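Local atomic coordinates of stage 0 sporulation protein A homolog (Desulfitobacterium hafniense, PDB entry 3MJQ), a protein that may regulate sporulation genes in response to nutritional stress and probably has diguanylate cyclase activity, its N-terminal PAS domain being the part described here. Residues A[18-24]-A[39-44]; A[68-73]-A[85-89]. The protein carries 1 engineered substitution. All coordinates share one frame. Residue numbers count along the deposited sequence, not the author numbering.

Contact 1: residues A[18-24]-A[39-44]; sequences EGRLLYA and LMSMHI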
loop_
_atom_site.group_PDB
_atom_site.type_symbol
_atom_site.label_atom_id
_atom_site.label_comp_id
_atom_site.label_asym_id
_atom_site.label_seq_id
_atom_site.Cartn_x
_atom_site.Cartn_y
_atom_site.Cartn_z
ATOM N N GLU A 18 -9.832 -11.617 -13.333
ATOM C CA GLU A 18 -11.273 -11.833 -13.490
ATOM C C GLU A 18 -12.131 -11.011 -12.551
ATOM O O GLU A 18 -13.360 -11.093 -12.596
ATOM C CB GLU A 18 -11.626 -13.302 -13.276
ATOM C CG GLU A 18 -11.766 -14.107 -14.541
ATOM C CD GLU A 18 -12.937 -15.063 -14.455
ATOM O OE1 GLU A 18 -13.184 -15.588 -13.346
ATOM O OE2 GLU A 18 -13.603 -15.292 -15.489
ATOM N N GLY A 19 -11.485 -10.241 -11.682
ATOM C CA GLY A 19 -12.227 -9.408 -10.756
ATOM C C GLY A 19 -12.655 -10.100 -9.482
ATOM O O GLY A 19 -13.524 -9.614 -8.770
ATOM N N ARG A 20 -12.060 -11.247 -9.188
ATOM C CA ARG A 20 -12.413 -11.942 -7.960
ATOM C C ARG A 20 -11.504 -11.490 -6.811
ATOM O O ARG A 20 -10.339 -11.134 -7.018
ATOM C CB ARG A 20 -12.342 -13.468 -8.152
ATOM C CG ARG A 20 -13.514 -14.068 -8.940
ATOM C CD ARG A 20 -14.849 -13.447 -8.521
ATOM N NE ARG A 20 -15.967 -14.385 -8.616
ATOM C CZ ARG A 20 -16.204 -15.364 -7.742
ATOM N NH1 ARG A 20 -15.400 -15.540 -6.700
ATOM N NH2 ARG A 20 -17.249 -16.164 -7.903
ATOM N N LEU A 21 -12.054 -11.497 -5.600
ATOM C CA LEU A 21 -11.315 -11.073 -4.420
ATOM C C LEU A 21 -10.440 -12.141 -3.782
ATOM O O LEU A 21 -10.898 -12.909 -2.936
ATOM C CB LEU A 21 -12.278 -10.516 -3.366
ATOM C CG LEU A 21 -12.593 -9.010 -3.397
ATOM C CD1 LEU A 21 -13.116 -8.590 -4.768
ATOM C CD2 LEU A 21 -13.621 -8.687 -2.321
ATOM N N LEU A 22 -9.174 -12.169 -4.184
ATOM C CA LEU A 22 -8.208 -13.115 -3.647
ATOM C C LEU A 22 -7.960 -12.863 -2.155
ATOM O O LEU A 22 -7.911 -13.804 -1.363
ATOM C CB LEU A 22 -6.894 -12.997 -4.421
ATOM C CG LEU A 22 -6.825 -13.625 -5.817
ATOM C CD1 LEU A 22 -8.177 -13.606 -6.483
ATOM C CD2 LEU A 22 -5.805 -12.871 -6.647
ATOM N N TYR A 23 -7.817 -11.591 -1.780
ATOM C CA TYR A 23 -7.575 -11.205 -0.387
ATOM C C TYR A 23 -8.290 -9.928 0.048
ATOM O O TYR A 23 -8.505 -9.026 -0.754
ATOM C CB TYR A 23 -6.087 -11.001 -0.151
ATOM C CG TYR A 23 -5.786 -10.492 1.231
ATOM C CD1 TYR A 23 -5.764 -11.352 2.317
ATOM C CD2 TYR A 23 -5.547 -9.142 1.452
ATOM C CE1 TYR A 23 -5.506 -10.883 3.588
ATOM C CE2 TYR A 23 -5.291 -8.658 2.716
ATOM C CZ TYR A 23 -5.269 -9.535 3.784
ATOM O OH TYR A 23 -4.989 -9.070 5.048
ATOM N N ALA A 24 -8.624 -9.859 1.332
ATOM C CA ALA A 24 -9.289 -8.692 1.898
ATOM C C ALA A 24 -9.031 -8.696 3.386
ATOM O O ALA A 24 -8.822 -9.752 3.966
ATOM C CB ALA A 24 -10.773 -8.747 1.632
ATOM N N LEU A 39 -17.608 -11.955 0.869
ATOM C CA LEU A 39 -16.541 -11.267 0.159
ATOM C C LEU A 39 -15.690 -12.157 -0.752
ATOM O O LEU A 39 -15.336 -11.756 -1.858
ATOM C CB LEU A 39 -15.629 -10.564 1.172
ATOM C CG LEU A 39 -15.645 -9.034 1.288
ATOM C CD1 LEU A 39 -17.060 -8.524 1.478
ATOM C CD2 LEU A 39 -14.748 -8.606 2.458
HETATM N N MSE A 40 -15.361 -13.360 -0.303
HETATM C CA MSE A 40 -14.523 -14.234 -1.113
HETATM C C MSE A 40 -15.188 -14.756 -2.385
HETATM O O MSE A 40 -14.515 -15.110 -3.356
HETATM C CB MSE A 40 -14.005 -15.391 -0.252
HETATM C CG MSE A 40 -12.977 -14.950 0.797
HETATM SE SE MSE A 40 -11.488 -13.962 0.010
HETATM C CE MSE A 40 -12.073 -12.161 0.374
ATOM N N SER A 41 -16.512 -14.776 -2.389
ATOM C CA SER A 41 -17.250 -15.258 -3.545
ATOM C C SER A 41 -17.598 -14.134 -4.508
ATOM O O SER A 41 -17.591 -14.327 -5.719
ATOM C CB SER A 41 -18.530 -15.954 -3.091
ATOM O OG SER A 41 -18.237 -17.110 -2.325
HETATM N N MSE A 42 -17.892 -12.963 -3.959
HETATM C CA MSE A 42 -18.259 -11.798 -4.749
HETATM C C MSE A 42 -17.260 -11.412 -5.828
HETATM O O MSE A 42 -16.122 -11.882 -5.845
HETATM C CB MSE A 42 -18.463 -10.605 -3.827
HETATM C CG MSE A 42 -19.356 -10.902 -2.646
HETATM SE SE MSE A 42 -20.151 -9.319 -1.862
HETATM C CE MSE A 42 -20.574 -9.992 -0.132
ATOM N N HIS A 43 -17.709 -10.543 -6.729
ATOM C CA HIS A 43 -16.893 -10.021 -7.819
ATOM C C HIS A 43 -16.705 -8.535 -7.490
ATOM O O HIS A 43 -17.650 -7.870 -7.070
ATOM C CB HIS A 43 -17.636 -10.195 -9.141
ATOM C CG HIS A 43 -16.844 -9.797 -10.348
ATOM N ND1 HIS A 43 -16.594 -8.484 -10.677
ATOM C CD2 HIS A 43 -16.267 -10.545 -11.318
ATOM C CE1 HIS A 43 -15.899 -8.438 -11.800
ATOM N NE2 HIS A 43 -15.688 -9.674 -12.209
ATOM N N ILE A 44 -15.493 -8.012 -7.660
ATOM C CA ILE A 44 -15.222 -6.608 -7.337
ATOM C C ILE A 44 -16.232 -5.634 -7.926
ATOM O O ILE A 44 -16.662 -4.690 -7.255
ATOM C CB ILE A 44 -13.796 -6.162 -7.779
ATOM C CG1 ILE A 44 -13.474 -4.786 -7.174
ATOM C CG2 ILE A 44 -13.697 -6.115 -9.300
ATOM C CD1 ILE A 44 -13.409 -4.769 -5.627
#

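Contact 2: residues A[68-73]-A[85-89]; sequences KESLPL and AKARI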
loop_
_atom_site.group_PDB
_atom_site.type_symbol
_atom_site.label_atom_id
_atom_site.label_comp_id
_atom_site.label_asym_id
_atom_site.label_seq_id
_atom_site.Cartn_x
_atom_site.Cartn_y
_atom_site.Cartn_z
ATOM N N LYS A 68 -3.894 3.280 -15.113
ATOM C CA LYS A 68 -3.939 4.170 -13.951
ATOM C C LYS A 68 -3.315 3.575 -12.691
ATOM O O LYS A 68 -3.165 2.351 -12.573
ATOM C CB LYS A 68 -5.390 4.570 -13.662
ATOM C CG LYS A 68 -6.129 5.147 -14.867
ATOM C CD LYS A 68 -7.637 5.278 -14.620
ATOM C CE LYS A 68 -8.365 5.709 -15.896
ATOM N NZ LYS A 68 -9.851 5.715 -15.780
ATOM N N GLU A 69 -2.958 4.455 -11.755
ATOM C CA GLU A 69 -2.349 4.053 -10.485
ATOM C C GLU A 69 -3.283 4.317 -9.305
ATOM O O GLU A 69 -3.037 3.848 -8.189
ATOM C CB GLU A 69 -1.029 4.804 -10.263
ATOM C CG GLU A 69 -0.030 4.670 -11.408
ATOM C CD GLU A 69 1.371 5.132 -11.035
ATOM O OE1 GLU A 69 1.524 6.285 -10.573
ATOM O OE2 GLU A 69 2.321 4.338 -11.213
ATOM N N SER A 70 -4.345 5.081 -9.561
ATOM C CA SER A 70 -5.343 5.414 -8.549
ATOM C C SER A 70 -6.617 5.927 -9.219
ATOM O O SER A 70 -6.565 6.564 -10.273
ATOM C CB SER A 70 -4.826 6.500 -7.608
ATOM O OG SER A 70 -5.010 7.787 -8.172
ATOM N N LEU A 71 -7.762 5.642 -8.610
ATOM C CA LEU A 71 -9.028 6.114 -9.145
ATOM C C LEU A 71 -9.998 6.234 -8.012
ATOM O O LEU A 71 -9.912 5.507 -7.025
ATOM C CB LEU A 71 -9.611 5.147 -10.173
ATOM C CG LEU A 71 -10.216 3.844 -9.648
ATOM C CD1 LEU A 71 -10.949 3.107 -10.787
ATOM C CD2 LEU A 71 -9.097 2.982 -9.055
ATOM N N PRO A 72 -10.921 7.182 -8.125
ATOM C CA PRO A 72 -11.935 7.389 -7.088
ATOM C C PRO A 72 -12.973 6.262 -7.211
ATOM O O PRO A 72 -13.098 5.636 -8.273
ATOM C CB PRO A 72 -12.501 8.762 -7.435
ATOM C CG PRO A 72 -12.373 8.790 -8.939
ATOM C CD PRO A 72 -10.993 8.228 -9.161
ATOM N N LEU A 73 -13.710 5.995 -6.142
ATOM C CA LEU A 73 -14.683 4.924 -6.190
ATOM C C LEU A 73 -15.885 5.234 -5.349
ATOM O O LEU A 73 -15.876 6.165 -4.546
ATOM C CB LEU A 73 -14.078 3.622 -5.665
ATOM C CG LEU A 73 -12.936 2.920 -6.386
ATOM C CD1 LEU A 73 -12.475 1.792 -5.515
ATOM C CD2 LEU A 73 -13.380 2.389 -7.741
ATOM N N ALA A 85 -14.708 6.795 -2.146
ATOM C CA ALA A 85 -13.420 6.249 -1.784
ATOM C C ALA A 85 -12.422 6.613 -2.845
ATOM O O ALA A 85 -12.787 7.082 -3.936
ATOM C CB ALA A 85 -13.503 4.739 -1.663
ATOM N N LYS A 86 -11.157 6.422 -2.485
ATOM C CA LYS A 86 -10.048 6.647 -3.377
ATOM C C LYS A 86 -9.211 5.388 -3.230
ATOM O O LYS A 86 -8.858 4.972 -2.121
ATOM C CB LYS A 86 -9.232 7.888 -2.995
ATOM C CG LYS A 86 -8.123 8.173 -4.011
ATOM C CD LYS A 86 -7.453 9.520 -3.804
ATOM C CE LYS A 86 -6.527 9.856 -4.979
ATOM N NZ LYS A 86 -5.796 11.155 -4.814
ATOM N N ALA A 87 -8.923 4.757 -4.357
ATOM C CA ALA A 87 -8.150 3.540 -4.318
ATOM C C ALA A 87 -6.828 3.696 -5.034
ATOM O O ALA A 87 -6.770 4.239 -6.128
ATOM C CB ALA A 87 -8.947 2.417 -4.940
ATOM N N ARG A 88 -5.759 3.244 -4.393
ATOM C CA ARG A 88 -4.439 3.267 -4.993
ATOM C C ARG A 88 -4.146 1.802 -5.307
ATOM O O ARG A 88 -4.378 0.909 -4.462
ATOM C CB ARG A 88 -3.417 3.839 -4.011
ATOM C CG ARG A 88 -3.639 5.325 -3.777
ATOM C CD ARG A 88 -2.982 5.861 -2.514
ATOM N NE ARG A 88 -3.604 7.115 -2.082
ATOM C CZ ARG A 88 -3.564 8.250 -2.774
ATOM N NH1 ARG A 88 -2.921 8.298 -3.937
ATOM N NH2 ARG A 88 -4.184 9.332 -2.308
ATOM N N ILE A 89 -3.678 1.551 -6.529
ATOM C CA ILE A 89 -3.384 0.189 -6.942
ATOM C C ILE A 89 -1.959 -0.060 -7.431
ATOM O O ILE A 89 -1.313 0.814 -8.006
ATOM C CB ILE A 89 -4.378 -0.291 -8.020
ATOM C CG1 ILE A 89 -4.029 0.321 -9.370
ATOM C CG2 ILE A 89 -5.810 0.099 -7.634
ATOM C CD1 ILE A 89 -4.853 -0.260 -10.500
#

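Contact 1: residues A[18-24]-A[39-44]
In this PAS domain, the edge strand 21-24 and the turn leading into it pack against the end of helix 36-41 and the loop that follows. One backbone hydrogen bond joins the segments: I44 N donates to G19 O (2.8 Å), nearly linearly. Apolar side chains pack beside it. L21 points toward the helical segment, its CD2 4.2 Å from L39 CG and its CD1 3.9 Å from I44 CB; a branched leucine can fill both places at once. A24 is small enough to let the helix approach, its CB meeting L39 CD2 at 4.1 Å and CE of the selenomethionine M40 at 3.9 Å. Flexible M40 starts out away from the strand yet bends its CE back to 4.1 Å from L21 CB. H43, the N-cap of helix 44-48, uses ND1 to accept from the L45 amide. G19 suits its turn because its positive phi (85°) would press a CB against E18 O, and that CB would also clash with H43 NE2; instead, a CH-pi contact sets G19 CA 4.1 Å from the H43 ring centroid.

Contact 2: residues A[68-73]-A[85-89]
Strands 70-76 and 82-93 form a beta hairpin of the PAS antiparallel sheet; the short segments 70-73 and 85-89 run antiparallel, their directions 156° apart, with strand 70-76 at the sheet edge within this chain. K68 leads in from helix 53-65: its aliphatic chain lies on I59 and L63, while its carbonyl O touches I89 CD1 at 3.7 Å. E69, exposed and turned away, contributes its backbone, as E69 O accepts from I89 N (2.9 Å). S70 faces R88 in a non-hydrogen-bonded pair on the more polar face, where a small hydroxyl side chain leaves space; R88 there packs on W90 of the second subunit. L71 and A87 form a hydrogen-bonded pair, L71 N to A87 O at 3.0 Å and A87 N to L71 O at 2.9 Å. The leucine also reaches I59 of helix 53-65, giving the opposite face its apolar cover. P72 pairs with K86 in a non-hydrogen-bonded position, which suits a residue lacking an amide hydrogen; its CA makes a CA-H...O contact with A85 O (3.3 Å). L73 returns to the apolar face opposite A85, exchanging L73 N to A85 O (2.6 Å) and A85 N to L73 O (2.7 Å). Small alanines leave room for the leucine, whose CD1 comes within 3.6 Å of A87 CB.

From the N terminus, strand 11-16 passes into 18-24, and contact 1 closes a loop when the chain comes back through helices 27-32 and 36-41 to residues 39-44. The chain then runs through helices 44-48 and 53-65 before contact 2 opens at residue 68 and closes a shorter, hairpin loop at 85-89. The two are thus in series, neither nested nor crossed. They lie on opposite sides of the chain's centre, with their own centres about 17 Å apart. Contact 1 fastens the helical region to edge strand 21-24; contact 2 joins the other edge strand, 70-76, to 82-93. Strands 11-16 and 98-106 complete the sheet between them.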